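Local coordinates for EtuB protein (Clostridium kluyveri DSM 555, PDB 3IO0) that probably forms part of a bacterial microcompartment shell associated with ethanol utilisation, as a trimer whose chains each carry two tandem microcompartment domains, at residues A[173-178]-A[187-192]; A[43-48]-A[82-87]; A[63-68]-A[86-91]. One frame throughout, in Å; residues are numbered along the deposited sequence.

Contact 1 of 3, residues A[173-178]-A[187-192]; sequences ITYGSP and NEILIT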
loop_
_atom_site.group_PDB
_atom_site.type_symbol
_atom_site.label_atom_id
_atom_site.label_comp_id
_atom_site.label_asym_id
_atom_site.label_seq_id
_atom_site.Cartn_x
_atom_site.Cartn_y
_atom_site.Cartn_z
ATOM N N ILE A 173 10.408 -22.502 1.068
ATOM C CA ILE A 173 9.109 -22.673 0.429
ATOM C C ILE A 173 8.646 -21.385 -0.236
ATOM O O ILE A 173 8.132 -21.420 -1.350
ATOM C CB ILE A 173 8.060 -23.249 1.414
ATOM C CG1 ILE A 173 8.582 -24.535 2.049
ATOM C CG2 ILE A 173 6.720 -23.517 0.733
ATOM C CD1 ILE A 173 8.883 -25.634 1.068
ATOM N N THR A 174 8.863 -20.256 0.428
ATOM C CA THR A 174 8.437 -18.958 -0.096
ATOM C C THR A 174 9.512 -17.902 0.090
ATOM O O THR A 174 10.030 -17.738 1.193
ATOM C CB THR A 174 7.153 -18.471 0.627
ATOM O OG1 THR A 174 6.051 -19.320 0.272
ATOM C CG2 THR A 174 6.833 -17.022 0.279
ATOM N N TYR A 175 9.849 -17.185 -0.977
ATOM C CA TYR A 175 10.645 -15.963 -0.839
ATOM C C TYR A 175 9.802 -14.770 -1.255
ATOM O O TYR A 175 9.317 -14.716 -2.379
ATOM C CB TYR A 175 11.940 -16.026 -1.650
ATOM C CG TYR A 175 12.650 -14.696 -1.750
ATOM C CD1 TYR A 175 13.591 -14.305 -0.798
ATOM C CD2 TYR A 175 12.374 -13.825 -2.792
ATOM C CE1 TYR A 175 14.248 -13.076 -0.883
ATOM C CE2 TYR A 175 13.014 -12.600 -2.890
ATOM C CZ TYR A 175 13.956 -12.228 -1.938
ATOM O OH TYR A 175 14.580 -10.997 -2.060
ATOM N N GLY A 176 9.616 -13.822 -0.351
ATOM C CA GLY A 176 8.773 -12.674 -0.636
ATOM C C GLY A 176 9.515 -11.397 -0.338
ATOM O O GLY A 176 10.079 -11.243 0.746
ATOM N N SER A 177 9.522 -10.489 -1.309
ATOM C CA SER A 177 10.164 -9.189 -1.173
ATOM C C SER A 177 9.100 -8.109 -1.391
ATOM O O SER A 177 7.956 -8.439 -1.736
ATOM C CB SER A 177 11.268 -9.072 -2.207
ATOM O OG SER A 177 10.709 -9.066 -3.501
ATOM N N PRO A 178 9.454 -6.819 -1.205
ATOM C CA PRO A 178 8.432 -5.768 -1.262
ATOM C C PRO A 178 7.621 -5.718 -2.544
ATOM O O PRO A 178 6.505 -5.219 -2.535
ATOM C CB PRO A 178 9.246 -4.485 -1.140
ATOM C CG PRO A 178 10.422 -4.888 -0.362
ATOM C CD PRO A 178 10.777 -6.242 -0.916
ATOM N N ASN A 187 7.253 -3.240 3.642
ATOM C CA ASN A 187 8.695 -3.053 3.712
ATOM C C ASN A 187 9.354 -4.232 4.431
ATOM O O ASN A 187 10.012 -4.060 5.455
ATOM C CB ASN A 187 9.050 -1.716 4.358
ATOM C CG ASN A 187 10.430 -1.229 3.962
ATOM O OD1 ASN A 187 11.352 -2.022 3.743
ATOM N ND2 ASN A 187 10.588 0.085 3.879
ATOM N N GLU A 188 9.173 -5.426 3.874
ATOM C CA GLU A 188 9.645 -6.653 4.503
ATOM C C GLU A 188 10.344 -7.569 3.517
ATOM O O GLU A 188 10.066 -7.533 2.314
ATOM C CB GLU A 188 8.469 -7.438 5.079
ATOM C CG GLU A 188 7.609 -6.726 6.104
ATOM C CD GLU A 188 6.253 -7.393 6.252
ATOM O OE1 GLU A 188 5.702 -7.852 5.227
ATOM O OE2 GLU A 188 5.732 -7.466 7.386
ATOM N N ILE A 189 11.250 -8.397 4.038
ATOM C CA ILE A 189 11.616 -9.655 3.376
ATOM C C ILE A 189 10.970 -10.795 4.162
ATOM O O ILE A 189 11.161 -10.903 5.372
ATOM C CB ILE A 189 13.150 -9.860 3.263
ATOM C CG1 ILE A 189 13.746 -8.898 2.233
ATOM C CG2 ILE A 189 13.486 -11.304 2.912
ATOM C CD1 ILE A 189 13.421 -9.242 0.801
ATOM N N LEU A 190 10.181 -11.616 3.472
ATOM C CA LEU A 190 9.529 -12.772 4.087
ATOM C C LEU A 190 10.091 -14.082 3.558
ATOM O O LEU A 190 10.379 -14.214 2.370
ATOM C CB LEU A 190 8.017 -12.728 3.876
ATOM C CG LEU A 190 7.181 -13.889 4.429
ATOM C CD1 LEU A 190 5.965 -13.382 5.208
ATOM C CD2 LEU A 190 6.776 -14.838 3.326
ATOM N N ILE A 191 10.242 -15.046 4.456
ATOM C CA ILE A 191 10.734 -16.366 4.102
ATOM C C ILE A 191 9.808 -17.385 4.731
ATOM O O ILE A 191 9.257 -17.168 5.812
ATOM C CB ILE A 191 12.255 -16.524 4.468
ATOM C CG1 ILE A 191 13.082 -16.107 3.273
ATOM C CG2 ILE A 191 12.686 -17.937 4.826
ATOM C CD1 ILE A 191 12.462 -16.502 1.985
ATOM N N THR A 192 9.609 -18.481 4.024
ATOM C CA THR A 192 8.746 -19.534 4.490
ATOM C C THR A 192 9.508 -20.835 4.385
ATOM O O THR A 192 10.143 -21.116 3.365
ATOM C CB THR A 192 7.449 -19.520 3.701
ATOM O OG1 THR A 192 6.426 -18.985 4.539
ATOM C CG2 THR A 192 7.051 -20.885 3.239
#

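Contact 2 of 3, residues A[43-48]-A[82-87]; sequences ISARVG and HGIFIV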
loop_
_atom_site.group_PDB
_atom_site.type_symbol
_atom_site.label_atom_id
_atom_site.label_comp_id
_atom_site.label_asym_id
_atom_site.label_seq_id
_atom_site.Cartn_x
_atom_site.Cartn_y
_atom_site.Cartn_z
ATOM N N ILE A 43 -11.938 -14.112 9.683
ATOM C CA ILE A 43 -10.965 -13.496 10.579
ATOM C C ILE A 43 -10.386 -12.330 9.804
ATOM O O ILE A 43 -9.817 -12.519 8.731
ATOM C CB ILE A 43 -9.845 -14.472 11.032
ATOM C CG1 ILE A 43 -10.432 -15.733 11.671
ATOM C CG2 ILE A 43 -8.915 -13.794 12.015
ATOM C CD1 ILE A 43 -11.157 -15.485 12.987
ATOM N N SER A 44 -10.564 -11.129 10.341
ATOM C CA SER A 44 -10.123 -9.909 9.682
ATOM C C SER A 44 -9.387 -9.046 10.697
ATOM O O SER A 44 -9.873 -8.882 11.813
ATOM C CB SER A 44 -11.335 -9.155 9.120
ATOM O OG SER A 44 -10.942 -8.119 8.226
ATOM N N ALA A 45 -8.229 -8.500 10.330
ATOM C CA ALA A 45 -7.454 -7.677 11.264
ATOM C C ALA A 45 -6.664 -6.562 10.608
ATOM O O ALA A 45 -6.291 -6.652 9.427
ATOM C CB ALA A 45 -6.522 -8.531 12.081
ATOM N N ARG A 46 -6.395 -5.520 11.389
ATOM C CA ARG A 46 -5.634 -4.387 10.900
ATOM C C ARG A 46 -4.153 -4.683 10.997
ATOM O O ARG A 46 -3.392 -4.307 10.113
ATOM C CB ARG A 46 -5.961 -3.118 11.689
ATOM C CG ARG A 46 -7.442 -2.710 11.673
ATOM C CD ARG A 46 -7.926 -2.276 10.296
ATOM N NE ARG A 46 -7.034 -1.294 9.672
ATOM C CZ ARG A 46 -6.908 -0.026 10.047
ATOM N NH1 ARG A 46 -7.613 0.451 11.064
ATOM N NH2 ARG A 46 -6.064 0.764 9.401
ATOM N N VAL A 47 -3.741 -5.366 12.064
ATOM C CA VAL A 47 -2.310 -5.581 12.310
ATOM C C VAL A 47 -1.882 -7.054 12.306
ATOM O O VAL A 47 -2.319 -7.851 13.139
ATOM C CB VAL A 47 -1.819 -4.854 13.607
ATOM C CG1 VAL A 47 -0.345 -5.165 13.891
ATOM C CG2 VAL A 47 -2.042 -3.348 13.500
ATOM N N GLY A 48 -1.010 -7.388 11.356
ATOM C CA GLY A 48 -0.385 -8.711 11.287
ATOM C C GLY A 48 -1.099 -9.626 10.316
ATOM O O GLY A 48 -2.155 -9.277 9.789
ATOM N N HIS A 82 1.402 -6.382 6.698
ATOM C CA HIS A 82 0.001 -6.672 6.373
ATOM C C HIS A 82 -0.785 -6.634 7.717
ATOM O O HIS A 82 -0.139 -6.702 8.765
ATOM C CB HIS A 82 -0.036 -8.058 5.750
ATOM C CG HIS A 82 0.893 -8.237 4.582
ATOM N ND1 HIS A 82 2.090 -8.912 4.677
ATOM C CD2 HIS A 82 0.780 -7.867 3.281
ATOM C CE1 HIS A 82 2.679 -8.943 3.494
ATOM N NE2 HIS A 82 1.904 -8.313 2.629
ATOM N N GLY A 83 -2.123 -6.568 7.790
ATOM C CA GLY A 83 -3.106 -6.814 6.758
ATOM C C GLY A 83 -3.558 -8.271 6.770
ATOM O O GLY A 83 -2.866 -9.123 6.202
ATOM N N ILE A 84 -4.688 -8.613 7.388
ATOM C CA ILE A 84 -5.157 -10.003 7.202
ATOM C C ILE A 84 -6.662 -10.203 6.975
ATOM O O ILE A 84 -7.488 -9.628 7.686
ATOM C CB ILE A 84 -4.573 -10.990 8.249
ATOM C CG1 ILE A 84 -4.952 -12.431 7.920
ATOM C CG2 ILE A 84 -5.019 -10.653 9.624
ATOM C CD1 ILE A 84 -4.228 -13.025 6.729
ATOM N N PHE A 85 -7.002 -11.015 5.974
ATOM C CA PHE A 85 -8.397 -11.310 5.654
ATOM C C PHE A 85 -8.575 -12.772 5.264
ATOM O O PHE A 85 -8.211 -13.190 4.160
ATOM C CB PHE A 85 -8.901 -10.387 4.552
ATOM C CG PHE A 85 -10.326 -10.644 4.132
ATOM C CD1 PHE A 85 -11.384 -10.389 5.002
ATOM C CD2 PHE A 85 -10.612 -11.102 2.849
ATOM C CE1 PHE A 85 -12.714 -10.610 4.606
ATOM C CE2 PHE A 85 -11.923 -11.329 2.449
ATOM C CZ PHE A 85 -12.982 -11.077 3.332
ATOM N N ILE A 86 -9.135 -13.542 6.195
ATOM C CA ILE A 86 -9.287 -14.982 6.049
ATOM C C ILE A 86 -10.763 -15.327 6.053
ATOM O O ILE A 86 -11.496 -14.918 6.961
ATOM C CB ILE A 86 -8.580 -15.728 7.190
ATOM C CG1 ILE A 86 -7.074 -15.493 7.110
ATOM C CG2 ILE A 86 -8.880 -17.209 7.130
ATOM C CD1 ILE A 86 -6.326 -15.835 8.381
ATOM N N VAL A 87 -11.197 -16.056 5.026
ATOM C CA VAL A 87 -12.569 -16.539 4.950
ATOM C C VAL A 87 -12.569 -18.055 4.873
ATOM O O VAL A 87 -11.964 -18.639 3.977
ATOM C CB VAL A 87 -13.365 -15.920 3.765
ATOM C CG1 VAL A 87 -14.759 -16.492 3.687
ATOM C CG2 VAL A 87 -13.465 -14.421 3.928
#

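Contact 3 of 3, residues A[63-68]-A[86-91]; sequences TNTEVA and IVLKAA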
loop_
_atom_site.group_PDB
_atom_site.type_symbol
_atom_site.label_atom_id
_atom_site.label_comp_id
_atom_site.label_asym_id
_atom_site.label_seq_id
_atom_site.Cartn_x
_atom_site.Cartn_y
_atom_site.Cartn_z
ATOM N N THR A 63 -11.864 -28.387 13.002
ATOM C CA THR A 63 -13.252 -28.226 12.556
ATOM C C THR A 63 -13.516 -28.741 11.148
ATOM O O THR A 63 -12.588 -29.038 10.372
ATOM C CB THR A 63 -13.662 -26.756 12.544
ATOM O OG1 THR A 63 -12.756 -26.032 11.698
ATOM C CG2 THR A 63 -13.660 -26.163 13.961
ATOM N N ASN A 64 -14.797 -28.820 10.811
ATOM C CA ASN A 64 -15.187 -29.222 9.480
ATOM C C ASN A 64 -15.274 -28.011 8.549
ATOM O O ASN A 64 -16.343 -27.705 7.992
ATOM C CB ASN A 64 -16.512 -29.987 9.515
ATOM C CG ASN A 64 -16.821 -30.677 8.198
ATOM O OD1 ASN A 64 -16.005 -30.705 7.278
ATOM N ND2 ASN A 64 -18.004 -31.239 8.108
ATOM N N THR A 65 -14.150 -27.327 8.371
ATOM C CA THR A 65 -14.128 -26.136 7.526
ATOM C C THR A 65 -13.114 -26.205 6.370
ATOM O O THR A 65 -12.234 -27.072 6.329
ATOM C CB THR A 65 -13.890 -24.887 8.365
ATOM O OG1 THR A 65 -12.806 -25.136 9.263
ATOM C CG2 THR A 65 -15.131 -24.555 9.177
ATOM N N GLU A 66 -13.264 -25.301 5.411
ATOM C CA GLU A 66 -12.320 -25.201 4.306
ATOM C C GLU A 66 -11.977 -23.731 4.083
ATOM O O GLU A 66 -12.613 -22.844 4.660
ATOM C CB GLU A 66 -12.897 -25.823 3.044
ATOM C CG GLU A 66 -13.052 -27.325 3.099
ATOM C CD GLU A 66 -13.412 -27.912 1.738
ATOM O OE1 GLU A 66 -14.255 -27.311 1.026
ATOM O OE2 GLU A 66 -12.850 -28.973 1.377
ATOM N N VAL A 67 -10.963 -23.475 3.263
ATOM C CA VAL A 67 -10.469 -22.123 3.088
ATOM C C VAL A 67 -11.033 -21.526 1.806
ATOM O O VAL A 67 -10.767 -22.015 0.708
ATOM C CB VAL A 67 -8.931 -22.101 3.093
ATOM C CG1 VAL A 67 -8.404 -20.749 2.645
ATOM C CG2 VAL A 67 -8.396 -22.469 4.480
ATOM N N ALA A 68 -11.834 -20.479 1.953
ATOM C CA ALA A 68 -12.409 -19.792 0.808
ATOM C C ALA A 68 -11.400 -18.801 0.242
ATOM O O ALA A 68 -11.115 -18.809 -0.949
ATOM C CB ALA A 68 -13.694 -19.095 1.195
ATOM N N ILE A 86 -9.135 -13.542 6.195
ATOM C CA ILE A 86 -9.287 -14.982 6.049
ATOM C C ILE A 86 -10.763 -15.327 6.053
ATOM O O ILE A 86 -11.496 -14.918 6.961
ATOM C CB ILE A 86 -8.580 -15.728 7.190
ATOM C CG1 ILE A 86 -7.074 -15.493 7.110
ATOM C CG2 ILE A 86 -8.880 -17.209 7.130
ATOM C CD1 ILE A 86 -6.326 -15.835 8.381
ATOM N N VAL A 87 -11.197 -16.056 5.026
ATOM C CA VAL A 87 -12.569 -16.539 4.950
ATOM C C VAL A 87 -12.569 -18.055 4.873
ATOM O O VAL A 87 -11.964 -18.639 3.977
ATOM C CB VAL A 87 -13.365 -15.920 3.765
ATOM C CG1 VAL A 87 -14.759 -16.492 3.687
ATOM C CG2 VAL A 87 -13.465 -14.421 3.928
ATOM N N LEU A 88 -13.241 -18.673 5.841
ATOM C CA LEU A 88 -13.435 -20.110 5.889
ATOM C C LEU A 88 -14.858 -20.436 5.465
ATOM O O LEU A 88 -15.788 -19.704 5.817
ATOM C CB LEU A 88 -13.210 -20.614 7.311
ATOM C CG LEU A 88 -11.892 -20.280 8.000
ATOM C CD1 LEU A 88 -11.884 -20.812 9.423
ATOM C CD2 LEU A 88 -10.739 -20.850 7.197
ATOM N N LYS A 89 -15.030 -21.524 4.715
ATOM C CA LYS A 89 -16.354 -21.962 4.271
ATOM C C LYS A 89 -16.777 -23.296 4.883
ATOM O O LYS A 89 -15.944 -24.171 5.157
ATOM C CB LYS A 89 -16.428 -22.023 2.747
ATOM C CG LYS A 89 -15.460 -22.987 2.083
ATOM C CD LYS A 89 -15.693 -23.026 0.574
ATOM C CE LYS A 89 -14.735 -23.971 -0.127
ATOM N NZ LYS A 89 -14.670 -23.642 -1.568
ATOM N N ALA A 90 -18.084 -23.439 5.094
ATOM C CA ALA A 90 -18.665 -24.624 5.730
ATOM C C ALA A 90 -20.086 -24.810 5.253
ATOM O O ALA A 90 -20.754 -23.840 4.901
ATOM C CB ALA A 90 -18.649 -24.483 7.250
ATOM N N ALA A 91 -20.550 -26.055 5.249
ATOM C CA ALA A 91 -21.949 -26.350 4.948
ATOM C C ALA A 91 -22.846 -25.852 6.084
ATOM O O ALA A 91 -23.977 -25.433 5.858
ATOM C CB ALA A 91 -22.138 -27.843 4.724
#

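Contact 1 of 3, residues A[173-178]-A[187-192]
Y175 has CG anti to the backbone N (chi1 169°) and I189 has CG1 beside its own N (chi1 -71°); the end of I189 comes in toward the tyrosine, its CD1 3.6 Å from Y175 OH and approaching the ring at a slant. The same methyl, I189 CD1, lies 3.7 Å from S177 CB. I191 also points to the Y175 face, but the position of its CD1, modelled too close to a carbonyl, is doubtful. Helix 154-167 lies against I189 and I191 through A161, and the Y175 ring stacks on H30 of the second subunit, whose E71 hydrogen-bonds S177 OG.

The opposite face carries T174, L190 and T192. T174 CG2 touches L190 CD2 at 3.7 Å, and F138 of helix 132-138 packs on both threonines. In the backbone, G176 and L190 form a regular hydrogen-bonded pair, with G176 N to L190 O at 2.9 Å and L190 N to G176 O at 2.8 Å. The register slips at the other end. There T192 O takes two N-H groups, a firm bond from I173 N at 2.7 Å and a weak one from T174 N at 3.3 Å. I173 and T174 thus both face T192, a classic beta bulge, on the strand that is outermost within this chain in the antiparallel five-stranded sheet of the second circularly permuted microcompartment domain.

Contact 2 of 3, residues A[43-48]-A[82-87]
S44 and F85 stand side by side on one face of the sheet, and the serine meets the ring at its edge. S44 OG, anti to its backbone N (chi1 -167°), lies near the plane of the F85 ring and 4.0 Å from CD1. The hydroxyl's polar partner is G155 N of the third subunit, where A154 packs on F85, so this face is turned to the trimer interface.

On the other face, A45 and I84 touch methyl to methyl, A45 CB to I84 CG2 at 3.6 Å. With I84 CG1 anti to N (chi1 -173°), the CG2 branch sits between the backbone N and the carbonyl carbon, and this is the methyl that touches the alanine. I43 and I86 come together at their branch points instead, CB to CB at 4.2 Å, and the end of I43 leads away. Helix 50-61 covers this face, with M53 against I84 and A56 against I86.

These are adjoining inner strands of the antiparallel sheet in the first circularly permuted microcompartment domain. I43 N reaches I86 O at 2.9 Å and I86 N reaches I43 O at 2.8 Å; two residues on, A45 N bonds I84 O at 3.0 Å. A45 O receives I84 N and also N187 ND2 of the third subunit.

Past the strands the pairing changes character. The peptide between H82 and G83 is modelled cis, and G83 has positive phi; G83 N makes only a weak bond to R46 O. G48 N, arriving in the carbonyl plane on a lone pair, bonds H82 O at 2.8 Å, an oxygen that T76 OG1 also holds. The R46 and H82 side chains leave the pairing: R46 NE forms a salt bridge with D75, and H82 NE2 is hydrogen-bonded to S184 N.

Contact 3 of 3, residues A[63-68]-A[86-91]
E66 and K89 pair as antiparallel neighbours although the short segments 66-68 and 86-90 run at 127° to each other. Two backbone bonds hold the pair: E66 N to K89 O at 2.9 Å and K89 N to E66 O at 2.8 Å. One more, A68 N to V87 O at 2.7 Å, follows two residues further on, and there A68 CB packs on V87 CG1 at 3.8 Å.

K89 has CG between its backbone N and carbonyl carbon (chi1 61°), which puts CG 3.9 Å from E66 CB. From there the extended lysine chain crosses the glutamate, and CE comes within 3.6 Å of E66 OE1. The charges do not join: E66 OE1 and K89 NZ are 4.5 Å apart, beyond a salt bridge, and NZ makes a weak hydrogen bond to G32 O.

V67 and L88 make an apolar contact on the other face, V67 CG2 resting 3.9 Å from L88 CD2, with helix 132-138 against V67 and A99 of helix 93-111 against L88. An inverse gamma turn centred on N64 leads in from helix 50-61, bringing the chain onto the strand that is outermost within this chain in the five-stranded antiparallel sheet of the first microcompartment domain.

In the fold
Contacts 2 and 3 lie on one sheet, where strand 84-90 runs between 39-45 and 66-71; contact 2 samples its start against the first, contact 3 its end against the second, and their centres are about 16 Å apart. Contact 1 belongs to the second domain, where strands 171-176 and 189-195 are the same strand pair in sheet order as 66-71 and 84-90, sampled at the opposite end from contact 3. Their surroundings differ: contact 1 is buried and faces the second subunit, whereas contact 3 is partly exposed, brings opposite charges near each other without a salt bridge and touches no other chain. Contact 2, also buried, faces the third subunit. Contacts 1 and 2 touch within the chain where E188 packs on H82.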